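Local coordinates for VP5 (Halorubrum pleomorphic virus 2, PDB 6QGI), which is an envelope protein of a pleomorphic archaeal virus and probably drives fusion of the viral membrane with that of the host cell, at residues F169-A172 with T176-V179; Q42-T47 with D125-T130; A80-L85 with S247-N252. One frame throughout, in Å; residues are numbered along the deposited sequence.

Contact 1: residues F169-A172 with T176-V179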
loop_
_atom_site.group_PDB
_atom_site.type_symbol
_atom_site.label_atom_id
_atom_site.label_comp_id
_atom_site.label_asym_id
_atom_site.label_seq_id
_atom_site.Cartn_x
_atom_site.Cartn_y
_atom_site.Cartn_z
ATOM N N PHE A 169 3.295 24.484 -1.760
ATOM C CA PHE A 169 2.807 24.037 -0.459
ATOM C C PHE A 169 3.835 24.294 0.631
ATOM O O PHE A 169 5.006 23.950 0.474
ATOM C CB PHE A 169 2.437 22.543 -0.504
ATOM C CG PHE A 169 1.963 21.970 0.815
ATOM C CD1 PHE A 169 0.663 22.183 1.258
ATOM C CD2 PHE A 169 2.813 21.208 1.610
ATOM C CE1 PHE A 169 0.229 21.656 2.475
ATOM C CE2 PHE A 169 2.369 20.668 2.817
ATOM C CZ PHE A 169 1.079 20.893 3.239
ATOM N N THR A 170 3.383 24.872 1.748
ATOM C CA THR A 170 4.246 25.150 2.888
ATOM C C THR A 170 4.213 23.930 3.817
ATOM O O THR A 170 3.148 23.564 4.321
ATOM C CB THR A 170 3.839 26.457 3.589
ATOM O OG1 THR A 170 3.623 27.480 2.610
ATOM C CG2 THR A 170 4.880 26.921 4.610
ATOM N N LEU A 171 5.380 23.301 4.028
ATOM C CA LEU A 171 5.524 22.132 4.893
ATOM C C LEU A 171 5.500 22.545 6.366
ATOM O O LEU A 171 5.608 23.739 6.671
ATOM C CB LEU A 171 6.820 21.377 4.547
ATOM C CG LEU A 171 6.900 20.811 3.123
ATOM C CD1 LEU A 171 8.323 20.535 2.713
ATOM C CD2 LEU A 171 6.069 19.562 2.978
ATOM N N ALA A 172 5.341 21.562 7.282
ATOM C CA ALA A 172 5.307 21.797 8.728
ATOM C C ALA A 172 6.590 22.472 9.201
ATOM O O ALA A 172 6.553 23.323 10.089
ATOM C CB ALA A 172 5.101 20.491 9.459
ATOM N N THR A 176 9.109 25.509 1.682
ATOM C CA THR A 176 8.130 25.408 0.596
ATOM C C THR A 176 8.501 24.287 -0.383
ATOM O O THR A 176 9.684 24.021 -0.622
ATOM C CB THR A 176 7.954 26.740 -0.133
ATOM O OG1 THR A 176 9.237 27.262 -0.482
ATOM C CG2 THR A 176 7.176 27.757 0.689
ATOM N N MET A 177 7.475 23.631 -0.931
ATOM C CA MET A 177 7.593 22.532 -1.878
ATOM C C MET A 177 6.618 22.743 -3.035
ATOM O O MET A 177 5.450 23.047 -2.792
ATOM C CB MET A 177 7.304 21.202 -1.160
ATOM C CG MET A 177 7.569 19.982 -2.002
ATOM S SD MET A 177 7.042 18.463 -1.196
ATOM C CE MET A 177 7.513 17.311 -2.423
ATOM N N SER A 178 7.086 22.583 -4.280
ATOM C CA SER A 178 6.220 22.711 -5.448
ATOM C C SER A 178 5.498 21.380 -5.682
ATOM O O SER A 178 6.136 20.326 -5.653
ATOM C CB SER A 178 7.019 23.128 -6.679
ATOM O OG SER A 178 6.162 23.452 -7.763
ATOM N N VAL A 179 4.169 21.417 -5.844
ATOM C CA VAL A 179 3.371 20.213 -6.072
ATOM C C VAL A 179 2.738 20.293 -7.458
ATOM O O VAL A 179 2.135 21.313 -7.816
ATOM C CB VAL A 179 2.317 19.935 -4.960
ATOM C CG1 VAL A 179 1.462 18.705 -5.291
ATOM C CG2 VAL A 179 2.992 19.755 -3.604
#
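Phe169 and Met177 face each other as a hydrogen-bonded antiparallel pair. Phe169 N gives a nearly straight bond to Met177 O (2.8 Å, 173° at the hydrogen), and Met177 N returns one to Phe169 O at 2.9 Å, more bent at 154°. Phe169 O also takes a CA-H...O contact from Thr176 CA at 3.4 Å. The side chains of the pair share one face of the ribbon but diverge at their ends; the apolar contacts are made by Leu171 CD1, 4.1 Å from Met177 CB with the two side chains slanting across each other, and by Val179 CG2, 4.2 Å from Phe169 CB. With CG anti to the backbone N (chi1 178°), the Phe169 ring swings to where Leu171 CD2 meets its edge in plane. On the other face Thr170 and Thr176 form the next, non-hydrogen-bonded pair; the contact between them is OG1 of Thr170 against the methyl CG2 of Thr176, at 4.0 Å. This is the closing end of a beta hairpin, strand 167-170 turning into strand 176-186. Its Phe169, Leu171 and Val179 face rests on helix 91-133 at Gln110, Leu114 and Asn118, while Ala172, beyond the strand, touches helix 225-253.

Contact 2: residues Q42-T47 with D125-T130; sequences QQVYQT and DSILST
Ile127 has CG1 beside its backbone N (chi1 -75°) and CG2 anti to that N, a fork that sends its two methyls to different partners on helix 37-60. Thr47 is turned in a similar sense: at chi1 -63° its methyl CG2 is anti to the backbone N and faces the other helix, while OG1 folds back over its own. The methyls then meet tip to tip, Thr47 CG2 3.7 Å from Ile127 CD1. The other branch, Ile127 CG2, lies against both methyls of Val44, 3.8 Å from CG1 and 3.9 Å from CG2, the two side chains set at a slant. The closest CA atoms across the segments are those of Val44 and Ile127, 6.8 Å apart. Val213 of strand 212-215 and Val131 of helix 91-133 also touch Val44.

The polar ends are handled apart from the interface. Thr47 OG1 has two acceptors within reach, Gln43 O at 2.7 Å and Asp29 O. Thr130 OG1 donates to Ser126 O, one turn back, at 2.7 Å and has another hydrogen-bond partner in Pro31 O, so the 29-31 loop meets both helices. With no hydrogen bond or charge pair between the segments, what joins them is methyl-to-methyl van der Waals contact: buried and apolar, it depends on fit rather than on directed bonds.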
loop_
_atom_site.group_PDB
_atom_site.type_symbol
_atom_site.label_atom_id
_atom_site.label_comp_id
_atom_site.label_asym_id
_atom_site.label_seq_id
_atom_site.Cartn_x
_atom_site.Cartn_y
_atom_site.Cartn_z
ATOM N N GLN A 42 -1.501 0.736 -25.314
ATOM C CA GLN A 42 -1.276 -0.378 -24.404
ATOM C C GLN A 42 -0.331 0.031 -23.274
ATOM O O GLN A 42 -0.638 -0.204 -22.102
ATOM C CB GLN A 42 -0.706 -1.575 -25.189
ATOM C CG GLN A 42 -0.260 -2.746 -24.325
ATOM C CD GLN A 42 -0.351 -4.072 -25.029
ATOM O OE1 GLN A 42 -1.157 -4.929 -24.656
ATOM N NE2 GLN A 42 0.477 -4.283 -26.048
ATOM N N GLN A 43 0.822 0.622 -23.632
ATOM C CA GLN A 43 1.857 1.046 -22.693
ATOM C C GLN A 43 1.412 2.230 -21.841
ATOM O O GLN A 43 1.839 2.305 -20.692
ATOM C CB GLN A 43 3.167 1.352 -23.414
ATOM C CG GLN A 43 3.922 0.085 -23.792
ATOM C CD GLN A 43 5.345 0.316 -24.222
ATOM O OE1 GLN A 43 6.025 1.254 -23.795
ATOM N NE2 GLN A 43 5.834 -0.562 -25.065
ATOM N N VAL A 44 0.560 3.136 -22.377
ATOM C CA VAL A 44 -0.007 4.267 -21.618
ATOM C C VAL A 44 -0.940 3.678 -20.537
ATOM O O VAL A 44 -0.900 4.111 -19.384
ATOM C CB VAL A 44 -0.734 5.303 -22.535
ATOM C CG1 VAL A 44 -1.652 6.231 -21.737
ATOM C CG2 VAL A 44 0.265 6.116 -23.352
ATOM N N TYR A 45 -1.738 2.658 -20.917
ATOM C CA TYR A 45 -2.666 1.960 -20.030
ATOM C C TYR A 45 -1.895 1.228 -18.944
ATOM O O TYR A 45 -2.287 1.297 -17.781
ATOM C CB TYR A 45 -3.564 0.991 -20.831
ATOM C CG TYR A 45 -4.596 0.257 -19.995
ATOM C CD1 TYR A 45 -5.797 0.869 -19.638
ATOM C CD2 TYR A 45 -4.374 -1.045 -19.558
ATOM C CE1 TYR A 45 -6.748 0.201 -18.872
ATOM C CE2 TYR A 45 -5.320 -1.726 -18.795
ATOM C CZ TYR A 45 -6.505 -1.097 -18.454
ATOM O OH TYR A 45 -7.434 -1.759 -17.695
ATOM N N GLN A 46 -0.792 0.555 -19.321
ATOM C CA GLN A 46 0.077 -0.190 -18.409
ATOM C C GLN A 46 0.807 0.763 -17.451
ATOM O O GLN A 46 0.891 0.462 -16.258
ATOM C CB GLN A 46 1.064 -1.064 -19.193
ATOM C CG GLN A 46 0.431 -2.387 -19.628
ATOM C CD GLN A 46 0.972 -2.982 -20.912
ATOM O OE1 GLN A 46 1.836 -2.415 -21.603
ATOM N NE2 GLN A 46 0.460 -4.153 -21.265
ATOM N N THR A 47 1.284 1.923 -17.957
ATOM C CA THR A 47 1.964 2.949 -17.159
ATOM C C THR A 47 0.995 3.527 -16.100
ATOM O O THR A 47 1.397 3.725 -14.947
ATOM C CB THR A 47 2.554 4.041 -18.074
ATOM O OG1 THR A 47 3.547 3.451 -18.925
ATOM C CG2 THR A 47 3.187 5.178 -17.301
ATOM N N ASP A 125 2.742 14.014 -17.617
ATOM C CA ASP A 125 3.214 15.057 -18.526
ATOM C C ASP A 125 4.002 14.447 -19.687
ATOM O O ASP A 125 3.773 14.836 -20.838
ATOM C CB ASP A 125 4.055 16.103 -17.783
ATOM C CG ASP A 125 4.457 17.297 -18.639
ATOM O OD1 ASP A 125 3.571 17.870 -19.325
ATOM O OD2 ASP A 125 5.655 17.667 -18.616
ATOM N N SER A 126 4.879 13.461 -19.395
ATOM C CA SER A 126 5.664 12.765 -20.415
ATOM C C SER A 126 4.786 11.791 -21.224
ATOM O O SER A 126 5.132 11.505 -22.367
ATOM C CB SER A 126 6.877 12.063 -19.814
ATOM O OG SER A 126 6.537 11.195 -18.748
ATOM N N ILE A 127 3.635 11.329 -20.668
ATOM C CA ILE A 127 2.666 10.505 -21.408
ATOM C C ILE A 127 2.013 11.414 -22.456
ATOM O O ILE A 127 2.055 11.101 -23.648
ATOM C CB ILE A 127 1.602 9.812 -20.499
ATOM C CG1 ILE A 127 2.194 8.622 -19.723
ATOM C CG2 ILE A 127 0.368 9.377 -21.307
ATOM C CD1 ILE A 127 1.482 8.318 -18.378
ATOM N N LEU A 128 1.463 12.569 -22.003
ATOM C CA LEU A 128 0.795 13.572 -22.841
ATOM C C LEU A 128 1.744 14.131 -23.918
ATOM O O LEU A 128 1.266 14.550 -24.967
ATOM C CB LEU A 128 0.203 14.719 -21.994
ATOM C CG LEU A 128 -0.808 14.351 -20.894
ATOM C CD1 LEU A 128 -0.987 15.489 -19.921
ATOM C CD2 LEU A 128 -2.142 13.950 -21.460
ATOM N N SER A 129 3.075 14.115 -23.671
ATOM C CA SER A 129 4.080 14.539 -24.648
ATOM C C SER A 129 4.173 13.485 -25.745
ATOM O O SER A 129 4.002 13.809 -26.920
ATOM C CB SER A 129 5.440 14.750 -23.984
ATOM O OG SER A 129 5.423 15.827 -23.063
ATOM N N THR A 130 4.371 12.214 -25.344
ATOM C CA THR A 130 4.466 11.039 -26.216
ATOM C C THR A 130 3.173 10.848 -27.038
ATOM O O THR A 130 3.250 10.442 -28.200
ATOM C CB THR A 130 4.779 9.784 -25.375
ATOM O OG1 THR A 130 5.903 10.037 -24.540
ATOM C CG2 THR A 130 5.089 8.583 -26.219
#

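Contact 3: residues A80-L85 with S247-N252; sequences AAIEEL and STWVSN
The indole of Trp249 is the bump here, a flat plate reaching from helix 225-253 to helix 66-86. Its six-membered ring leads, and Ala81, with just a methyl, offers a low spot where the ring rests. Ala81 CB sits obliquely to the ring, 3.7 Å from Trp249 CZ3. Ile82, the next residue, borders the low spot beside Ala81: its CG1 lies near the plane of the indole at the ring edge, 3.9 Å from Trp249 CH2, with CD1 a little farther along at 4.2 Å from the same atom. The isoleucine and the indole cross at about a right angle, so the branched chain lies across the leading edge of the plate. Trp249 CG is anti to the backbone N (chi1 -172°), which carries the ring across to helix 66-86. Val250 adds a looser touch, its CG2 4.5 Å from Ala81 CB.

The far edge of the indole is tied down as well: Trp249 NE1 bonds to Asn472 O, and Ile474 also touches the side chain. Ile82 reaches Val264, and Leu85, which points toward the gap, meets Val257, so residues from several loops complete the surroundings. The axes of the two short segments approach to 11.5 Å, a separation that the indole spans, with a signed crossing angle of -32°. The arrangement is that of a tryptophan bridging two helices that run in the same general direction, packed near their C-terminal ends, with loops closing round the indole.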
loop_
_atom_site.group_PDB
_atom_site.type_symbol
_atom_site.label_atom_id
_atom_site.label_comp_id
_atom_site.label_asym_id
_atom_site.label_seq_id
_atom_site.Cartn_x
_atom_site.Cartn_y
_atom_site.Cartn_z
ATOM N N ALA A 80 11.890 14.590 23.029
ATOM C CA ALA A 80 12.609 15.864 22.909
ATOM C C ALA A 80 12.206 16.845 24.013
ATOM O O ALA A 80 13.062 17.575 24.515
ATOM C CB ALA A 80 12.352 16.482 21.550
ATOM N N ALA A 81 10.916 16.845 24.401
ATOM C CA ALA A 81 10.398 17.686 25.477
ATOM C C ALA A 81 10.954 17.223 26.826
ATOM O O ALA A 81 11.257 18.068 27.664
ATOM C CB ALA A 81 8.872 17.652 25.490
ATOM N N ILE A 82 11.118 15.888 27.020
ATOM C CA ILE A 82 11.646 15.291 28.256
ATOM C C ILE A 82 13.152 15.625 28.384
ATOM O O ILE A 82 13.609 15.890 29.497
ATOM C CB ILE A 82 11.348 13.753 28.356
ATOM C CG1 ILE A 82 9.833 13.493 28.548
ATOM C CG2 ILE A 82 12.140 13.080 29.505
ATOM C CD1 ILE A 82 9.317 12.105 28.079
ATOM N N GLU A 83 13.898 15.641 27.255
ATOM C CA GLU A 83 15.334 15.961 27.224
ATOM C C GLU A 83 15.577 17.379 27.737
ATOM O O GLU A 83 16.420 17.575 28.609
ATOM C CB GLU A 83 15.922 15.806 25.803
ATOM C CG GLU A 83 15.844 14.401 25.222
ATOM C CD GLU A 83 17.011 13.457 25.447
ATOM O OE1 GLU A 83 17.189 12.540 24.613
ATOM O OE2 GLU A 83 17.738 13.618 26.454
ATOM N N GLU A 84 14.804 18.354 27.219
ATOM C CA GLU A 84 14.870 19.767 27.595
ATOM C C GLU A 84 14.414 19.959 29.037
ATOM O O GLU A 84 14.986 20.777 29.757
ATOM C CB GLU A 84 14.025 20.615 26.637
ATOM C CG GLU A 84 14.681 20.785 25.277
ATOM C CD GLU A 84 15.214 22.164 24.930
ATOM O OE1 GLU A 84 15.624 22.905 25.851
ATOM O OE2 GLU A 84 15.242 22.497 23.724
ATOM N N LEU A 85 13.417 19.170 29.464
ATOM C CA LEU A 85 12.865 19.176 30.816
ATOM C C LEU A 85 13.900 18.689 31.835
ATOM O O LEU A 85 14.080 19.333 32.867
ATOM C CB LEU A 85 11.612 18.284 30.855
ATOM C CG LEU A 85 10.914 18.095 32.195
ATOM C CD1 LEU A 85 10.276 19.381 32.661
ATOM C CD2 LEU A 85 9.848 17.031 32.089
ATOM N N SER A 247 1.411 21.185 23.111
ATOM C CA SER A 247 1.392 22.463 23.837
ATOM C C SER A 247 0.630 22.307 25.155
ATOM O O SER A 247 0.961 22.970 26.141
ATOM C CB SER A 247 0.768 23.565 22.987
ATOM O OG SER A 247 0.928 24.832 23.604
ATOM N N THR A 248 -0.386 21.417 25.161
ATOM C CA THR A 248 -1.197 21.075 26.329
ATOM C C THR A 248 -0.381 20.104 27.198
ATOM O O THR A 248 -0.313 20.295 28.409
ATOM C CB THR A 248 -2.565 20.510 25.888
ATOM O OG1 THR A 248 -3.224 21.475 25.065
ATOM C CG2 THR A 248 -3.465 20.144 27.067
ATOM N N TRP A 249 0.262 19.094 26.570
ATOM C CA TRP A 249 1.088 18.080 27.236
ATOM C C TRP A 249 2.238 18.722 28.016
ATOM O O TRP A 249 2.454 18.353 29.166
ATOM C CB TRP A 249 1.626 17.040 26.232
ATOM C CG TRP A 249 2.307 15.878 26.896
ATOM C CD1 TRP A 249 1.716 14.741 27.357
ATOM C CD2 TRP A 249 3.701 15.763 27.212
ATOM N NE1 TRP A 249 2.649 13.933 27.958
ATOM C CE2 TRP A 249 3.881 14.521 27.859
ATOM C CE3 TRP A 249 4.822 16.589 27.008
ATOM C CZ2 TRP A 249 5.133 14.083 28.304
ATOM C CZ3 TRP A 249 6.061 16.153 27.447
ATOM C CH2 TRP A 249 6.207 14.918 28.093
ATOM N N VAL A 250 2.945 19.693 27.403
ATOM C CA VAL A 250 4.059 20.428 28.009
ATOM C C VAL A 250 3.545 21.209 29.234
ATOM O O VAL A 250 4.156 21.117 30.298
ATOM C CB VAL A 250 4.791 21.346 26.981
ATOM C CG1 VAL A 250 5.809 22.256 27.663
ATOM C CG2 VAL A 250 5.479 20.519 25.896
ATOM N N SER A 251 2.399 21.910 29.101
ATOM C CA SER A 251 1.782 22.687 30.185
ATOM C C SER A 251 1.361 21.817 31.382
ATOM O O SER A 251 1.439 22.283 32.519
ATOM C CB SER A 251 0.574 23.459 29.670
ATOM O OG SER A 251 0.974 24.503 28.798
ATOM N N ASN A 252 0.931 20.569 31.132
ATOM C CA ASN A 252 0.494 19.650 32.188
ATOM C C ASN A 252 1.672 18.947 32.887
ATOM O O ASN A 252 1.551 18.564 34.054
ATOM C CB ASN A 252 -0.466 18.592 31.621
ATOM C CG ASN A 252 -1.704 19.119 30.924
ATOM O OD1 ASN A 252 -2.055 20.309 30.990
ATOM N ND2 ASN A 252 -2.390 18.234 30.212
#

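In the fold
Contacts 2 and 3 are buried helix-to-helix meetings without a hydrogen bond between their segments; contact 1 is partly buried and is held by backbone bonds. Contact 2 relies on small branched side chains brought close, whereas contact 3 is carried by one large aromatic ring. Helix 91-133 links all three: it carries 125-130 of contact 2, touches the Phe169, Leu171 and Val179 side of contact 1, and touches Ala80, Glu84 and Ser247 of contact 3. Helix 225-253 likewise supplies a segment to contact 3 and touches Ala172 of contact 1. Contacts 2 and 3 are far apart, their centres about 51 Å from each other, while contact 1 lies about 27 Å from each, measured between centres.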